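Local structure of arsenate reductase (ArsC) (Archaeoglobus fulgidus, 1Y1L) at residues D71-V76 with K89-W94; T10-M15 with I96-G101. The protein probably reduces arsenate to arsenite as part of arsenical resistance, using a low molecular weight phosphotyrosine phosphatase fold. All coordinates share one frame; numbering follows the deposited sequence.

Interaction 1 (D71-V76 with K89-W94); sequences DLIVTV and KPVTRW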
loop_
_atom_site.group_PDB
_atom_site.type_symbol
_atom_site.label_atom_id
_atom_site.label_comp_id
_atom_site.label_asym_id
_atom_site.label_seq_id
_atom_site.Cartn_x
_atom_site.Cartn_y
_atom_site.Cartn_z
ATOM N N ASP A 71 -16.132 6.169 -8.384
ATOM C CA ASP A 71 -15.095 6.682 -9.264
ATOM C C ASP A 71 -14.007 7.448 -8.563
ATOM O O ASP A 71 -13.109 8.008 -9.202
ATOM C CB ASP A 71 -15.721 7.538 -10.341
ATOM C CG ASP A 71 -16.772 6.801 -11.084
ATOM O OD1 ASP A 71 -17.946 6.891 -10.673
ATOM O OD2 ASP A 71 -16.416 6.081 -12.038
ATOM N N LEU A 72 -14.117 7.504 -7.244
ATOM C CA LEU A 72 -13.137 8.169 -6.379
ATOM C C LEU A 72 -13.501 7.795 -4.972
ATOM O O LEU A 72 -14.531 8.217 -4.477
ATOM C CB LEU A 72 -13.177 9.695 -6.537
ATOM C CG LEU A 72 -12.259 10.614 -5.717
ATOM C CD1 LEU A 72 -13.032 11.281 -4.618
ATOM C CD2 LEU A 72 -11.067 9.875 -5.173
ATOM N N ILE A 73 -12.720 6.915 -4.366
ATOM C CA ILE A 73 -12.999 6.527 -2.998
ATOM C C ILE A 73 -12.012 7.235 -2.080
ATOM O O ILE A 73 -10.816 6.984 -2.131
ATOM C CB ILE A 73 -13.025 4.974 -2.820
ATOM C CG1 ILE A 73 -13.110 4.581 -1.340
ATOM C CG2 ILE A 73 -11.859 4.329 -3.525
ATOM C CD1 ILE A 73 -11.770 4.448 -0.633
ATOM N N VAL A 74 -12.517 8.235 -1.365
ATOM C CA VAL A 74 -11.720 9.007 -0.423
ATOM C C VAL A 74 -11.725 8.253 0.903
ATOM O O VAL A 74 -12.792 7.865 1.395
ATOM C CB VAL A 74 -12.298 10.429 -0.249
ATOM C CG1 VAL A 74 -13.793 10.404 -0.420
ATOM C CG2 VAL A 74 -11.941 10.995 1.112
ATOM N N THR A 75 -10.533 8.007 1.444
ATOM C CA THR A 75 -10.383 7.285 2.711
ATOM C C THR A 75 -10.015 8.220 3.868
ATOM O O THR A 75 -8.996 8.919 3.823
ATOM C CB THR A 75 -9.320 6.157 2.594
ATOM O OG1 THR A 75 -9.842 5.080 1.810
ATOM C CG2 THR A 75 -8.944 5.617 3.960
ATOM N N VAL A 76 -10.875 8.268 4.880
ATOM C CA VAL A 76 -10.618 9.104 6.045
ATOM C C VAL A 76 -9.758 8.300 7.019
ATOM O O VAL A 76 -10.266 7.458 7.775
ATOM C CB VAL A 76 -11.928 9.561 6.730
ATOM C CG1 VAL A 76 -11.619 10.301 8.002
ATOM C CG2 VAL A 76 -12.699 10.479 5.810
ATOM N N LYS A 89 -8.588 1.133 -8.344
ATOM C CA LYS A 89 -9.310 2.400 -8.588
ATOM C C LYS A 89 -8.641 3.595 -7.892
ATOM O O LYS A 89 -7.690 3.431 -7.119
ATOM C CB LYS A 89 -10.737 2.304 -8.042
ATOM C CG LYS A 89 -11.768 1.772 -9.014
ATOM C CD LYS A 89 -12.129 2.803 -10.085
ATOM C CE LYS A 89 -13.314 2.346 -10.937
ATOM N NZ LYS A 89 -13.817 3.439 -11.814
ATOM N N PRO A 90 -9.154 4.812 -8.121
ATOM C CA PRO A 90 -8.561 5.992 -7.483
ATOM C C PRO A 90 -9.057 6.208 -6.062
ATOM O O PRO A 90 -10.261 6.170 -5.811
ATOM C CB PRO A 90 -9.001 7.129 -8.401
ATOM C CG PRO A 90 -10.332 6.678 -8.855
ATOM C CD PRO A 90 -10.115 5.214 -9.157
ATOM N N VAL A 91 -8.122 6.427 -5.139
ATOM C CA VAL A 91 -8.451 6.654 -3.735
ATOM C C VAL A 91 -7.475 7.617 -3.046
ATOM O O VAL A 91 -6.261 7.527 -3.241
ATOM C CB VAL A 91 -8.583 5.308 -2.927
ATOM C CG1 VAL A 91 -8.198 4.100 -3.765
ATOM C CG2 VAL A 91 -7.766 5.362 -1.658
ATOM N N THR A 92 -8.020 8.560 -2.278
ATOM C CA THR A 92 -7.215 9.539 -1.546
ATOM C C THR A 92 -7.221 9.213 -0.047
ATOM O O THR A 92 -7.877 8.260 0.395
ATOM C CB THR A 92 -7.753 10.971 -1.714
ATOM O OG1 THR A 92 -8.224 11.170 -3.051
ATOM C CG2 THR A 92 -6.655 11.978 -1.450
ATOM N N ARG A 93 -6.501 10.012 0.736
ATOM C CA ARG A 93 -6.423 9.805 2.178
ATOM C C ARG A 93 -6.529 11.111 2.949
ATOM O O ARG A 93 -5.760 12.042 2.713
ATOM C CB ARG A 93 -5.111 9.115 2.524
ATOM C CG ARG A 93 -4.964 7.750 1.878
ATOM C CD ARG A 93 -3.606 7.149 2.159
ATOM N NE ARG A 93 -3.476 5.797 1.619
ATOM C CZ ARG A 93 -2.349 5.298 1.110
ATOM N NH1 ARG A 93 -2.334 4.052 0.646
ATOM N NH2 ARG A 93 -1.242 6.038 1.051
ATOM N N TRP A 94 -7.501 11.192 3.851
ATOM C CA TRP A 94 -7.675 12.394 4.651
ATOM C C TRP A 94 -7.396 12.075 6.095
ATOM O O TRP A 94 -8.083 11.253 6.688
ATOM C CB TRP A 94 -9.100 12.916 4.552
ATOM C CG TRP A 94 -9.454 13.460 3.230
ATOM C CD1 TRP A 94 -8.650 13.556 2.137
ATOM C CD2 TRP A 94 -10.737 13.954 2.834
ATOM N NE1 TRP A 94 -9.356 14.068 1.082
ATOM C CE2 TRP A 94 -10.642 14.318 1.481
ATOM C CE3 TRP A 94 -11.961 14.118 3.496
ATOM C CZ2 TRP A 94 -11.718 14.830 0.771
ATOM C CZ3 TRP A 94 -13.027 14.624 2.795
ATOM C CH2 TRP A 94 -12.901 14.975 1.444
#

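Interaction 2 (T10-M15 with I96-G101); sequences TARSVM and IENPAG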
loop_
_atom_site.group_PDB
_atom_site.type_symbol
_atom_site.label_atom_id
_atom_site.label_comp_id
_atom_site.label_asym_id
_atom_site.label_seq_id
_atom_site.Cartn_x
_atom_site.Cartn_y
_atom_site.Cartn_z
ATOM N N THR A 10 -19.476 5.932 11.611
ATOM C CA THR A 10 -20.539 6.406 12.479
ATOM C C THR A 10 -20.637 7.931 12.475
ATOM O O THR A 10 -21.724 8.488 12.629
ATOM C CB THR A 10 -20.313 5.893 13.918
ATOM O OG1 THR A 10 -20.356 4.459 13.950
ATOM C CG2 THR A 10 -21.364 6.410 14.839
ATOM N N ALA A 11 -19.507 8.600 12.253
ATOM C CA ALA A 11 -19.467 10.055 12.251
ATOM C C ALA A 11 -18.899 10.700 10.986
ATOM O O ALA A 11 -19.654 11.107 10.102
ATOM C CB ALA A 11 -18.699 10.544 13.465
ATOM N N ARG A 12 -17.574 10.851 10.945
ATOM C CA ARG A 12 -16.871 11.470 9.818
ATOM C C ARG A 12 -17.336 10.978 8.451
ATOM O O ARG A 12 -17.624 11.766 7.555
ATOM C CB ARG A 12 -15.365 11.252 9.956
ATOM C CG ARG A 12 -14.843 11.601 11.320
ATOM C CD ARG A 12 -13.382 11.997 11.314
ATOM N NE ARG A 12 -12.458 10.882 11.122
ATOM C CZ ARG A 12 -12.430 9.769 11.853
ATOM N NH1 ARG A 12 -11.530 8.829 11.596
ATOM N NH2 ARG A 12 -13.319 9.572 12.817
ATOM N N SER A 13 -17.372 9.668 8.291
ATOM C CA SER A 13 -17.791 9.063 7.046
ATOM C C SER A 13 -19.102 9.688 6.656
ATOM O O SER A 13 -19.259 10.245 5.572
ATOM C CB SER A 13 -17.994 7.574 7.281
ATOM O OG SER A 13 -17.033 7.091 8.211
ATOM N N VAL A 14 -20.017 9.655 7.605
ATOM C CA VAL A 14 -21.343 10.194 7.410
ATOM C C VAL A 14 -21.371 11.702 7.214
ATOM O O VAL A 14 -22.235 12.208 6.516
ATOM C CB VAL A 14 -22.245 9.841 8.595
ATOM C CG1 VAL A 14 -23.666 10.291 8.313
ATOM C CG2 VAL A 14 -22.175 8.340 8.888
ATOM N N MET A 15 -20.490 12.425 7.891
ATOM C CA MET A 15 -20.473 13.872 7.752
ATOM C C MET A 15 -20.088 14.268 6.341
ATOM O O MET A 15 -20.807 15.031 5.693
ATOM C CB MET A 15 -19.507 14.529 8.750
ATOM C CG MET A 15 -19.964 14.504 10.208
ATOM S SD MET A 15 -18.749 15.215 11.360
ATOM C CE MET A 15 -19.792 15.990 12.572
ATOM N N ILE A 96 -7.997 12.871 9.464
ATOM C CA ILE A 96 -8.947 13.643 10.246
ATOM C C ILE A 96 -9.118 13.095 11.659
ATOM O O ILE A 96 -9.372 11.901 11.864
ATOM C CB ILE A 96 -10.316 13.673 9.545
ATOM C CG1 ILE A 96 -10.171 14.305 8.158
ATOM C CG2 ILE A 96 -11.318 14.444 10.376
ATOM C CD1 ILE A 96 -11.437 14.307 7.339
ATOM N N GLU A 97 -8.987 14.000 12.626
ATOM C CA GLU A 97 -9.116 13.701 14.050
ATOM C C GLU A 97 -10.387 12.938 14.329
ATOM O O GLU A 97 -11.454 13.326 13.881
ATOM C CB GLU A 97 -9.124 15.013 14.835
ATOM C CG GLU A 97 -9.456 14.900 16.313
ATOM C CD GLU A 97 -9.307 16.225 17.040
ATOM O OE1 GLU A 97 -8.918 16.208 18.226
ATOM O OE2 GLU A 97 -9.574 17.281 16.428
ATOM N N ASN A 98 -10.262 11.853 15.071
ATOM C CA ASN A 98 -11.401 11.020 15.415
ATOM C C ASN A 98 -12.172 11.712 16.540
ATOM O O ASN A 98 -11.678 11.784 17.668
ATOM C CB ASN A 98 -10.887 9.666 15.882
ATOM C CG ASN A 98 -11.960 8.635 15.937
ATOM O OD1 ASN A 98 -13.141 8.932 15.746
ATOM N ND2 ASN A 98 -11.565 7.396 16.175
ATOM N N PRO A 99 -13.383 12.245 16.255
ATOM C CA PRO A 99 -14.173 12.930 17.283
ATOM C C PRO A 99 -14.776 12.014 18.337
ATOM O O PRO A 99 -15.095 12.464 19.434
ATOM C CB PRO A 99 -15.259 13.617 16.463
ATOM C CG PRO A 99 -15.528 12.633 15.417
ATOM C CD PRO A 99 -14.125 12.232 14.980
ATOM N N ALA A 100 -14.903 10.733 18.007
ATOM C CA ALA A 100 -15.492 9.736 18.905
ATOM C C ALA A 100 -15.104 9.831 20.369
ATOM O O ALA A 100 -13.930 9.692 20.733
ATOM C CB ALA A 100 -15.211 8.334 18.397
ATOM N N GLY A 101 -16.125 9.987 21.208
ATOM C CA GLY A 101 -15.917 10.085 22.639
ATOM C C GLY A 101 -15.626 11.499 23.082
ATOM O O GLY A 101 -16.243 12.007 24.023
#

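Interaction 1 (D71-V76 with K89-W94)
Strands 73-76 and 91-94 run parallel, their axes 4.4 Å apart at closest approach and 24° out of line, with Thr75 beside Arg93 and Val76 beside Trp94. Ile73 N donates a hydrogen bond to Pro90 O (2.9 Å), in the carbonyl plane. Thr75 N donates one to Thr92 O (2.9 Å) from above the carbonyl plane, and Trp94 N one to Thr75 O (2.7 Å), in the carbonyl plane. On one face of the sheet Val74 sets CG2 anti to its backbone N, and this methyl sits over the middle of the Trp94 six-membered ring, a CH-pi contact 3.6 Å from the centroid and 14° off its normal. The other face joins Ile73 and Val91 side by side, Ile73 CG2 lying 3.5 Å from Val91 CB. Ahead of the strands Asp71 OD2 and Lys89 NZ form a long salt bridge of 3.7 Å. Leu72, Val74 and Val76 also bond through their backbones to strand 2-6, so 73-77 is an inner strand. Strand 91-95 is outermost within the chain: Arg93 makes backbone hydrogen bonds to the second subunit, another copy of this protein, while Trp94 forms a cation-pi pair with Arg117 of helix 106-121.

Interaction 2 (T10-M15 with I96-G101)
Arg12, in the first turn of helix 12-21, reaches into the loop that follows strand 91-95 and carries nearly all of this contact. Its CG stands anti to the carbonyl carbon, and a bend at chi3 (-74°) swings the guanidinium across the backbone of Ile96, Glu97 and Asn98. The aliphatic stem is the tightly packed part: Arg12 CD meets Ile96 CG2 at 3.3 Å, the two side chains sliding past each other in opposite directions, and lies 3.5 Å from Glu97 O. Pro99 CD closes in obliquely, 3.8 Å from Arg12 CG. Ala11 CB meets Pro99 CG more loosely, at 4.3 Å, between two buried residues, the proline ring also resting on Tyr107 and Val110 of helix 106-121. Over one face of the guanidinium sits Asn98 CA, 3.5 Å above the plane and offset toward its rim. Arg12 NH1 has its charged partner outside the two segments, in a salt bridge to Glu78.

Arg12 ends the CX5R phosphate-binding loop signature of low molecular weight phosphotyrosine phosphatases, which here leads into a helix with Ala11 as N-cap; Met15 N donates to Ala11 O (2.7 Å) in the opening turn. Asn98-Pro99 probably corresponds to the Asp-Pro of the loop that flanks the active site and supplies the general acid in low molecular weight phosphatases.

Toward the solvent side the contact thins to Asn98, which is partly exposed. It crosses Arg12 at about a right angle, its amide plane turned 50° from the guanidinium and its OD1 3.0 Å from Arg12 NH2. That same OD1 receives a weak hydrogen bond from Ala100 N. A bound cadmium ion lies about 4 Å from the Asn98 side chain, and Asn98 packs on Glu35 of the third subunit, another copy of the protein.

Overall arrangement
The centres of the two interactions are about 16 Å apart, on opposite sides of the chain's centre, and interaction 1 is nested within the loop that interaction 2 closes: 10-15, then 71-76, 89-94 and 96-101 in chain order. Strand 91-95 leads straight from interaction 1 into the loop of interaction 2. The two touch at Val76, whose CG1 lies 3.3 Å from Arg12 NE and 3.9 Å from Ile96 CB. The edge strand 91-95 and its inner neighbour 73-77, in a four-stranded parallel sheet of order 29-33, 2-6, 73-77, 91-95, run toward the presumed anion-binding loop. Just beyond Val76, the Cys77-Cys82 disulfide marks an oxidized state, consistent with redox chemistry near that loop.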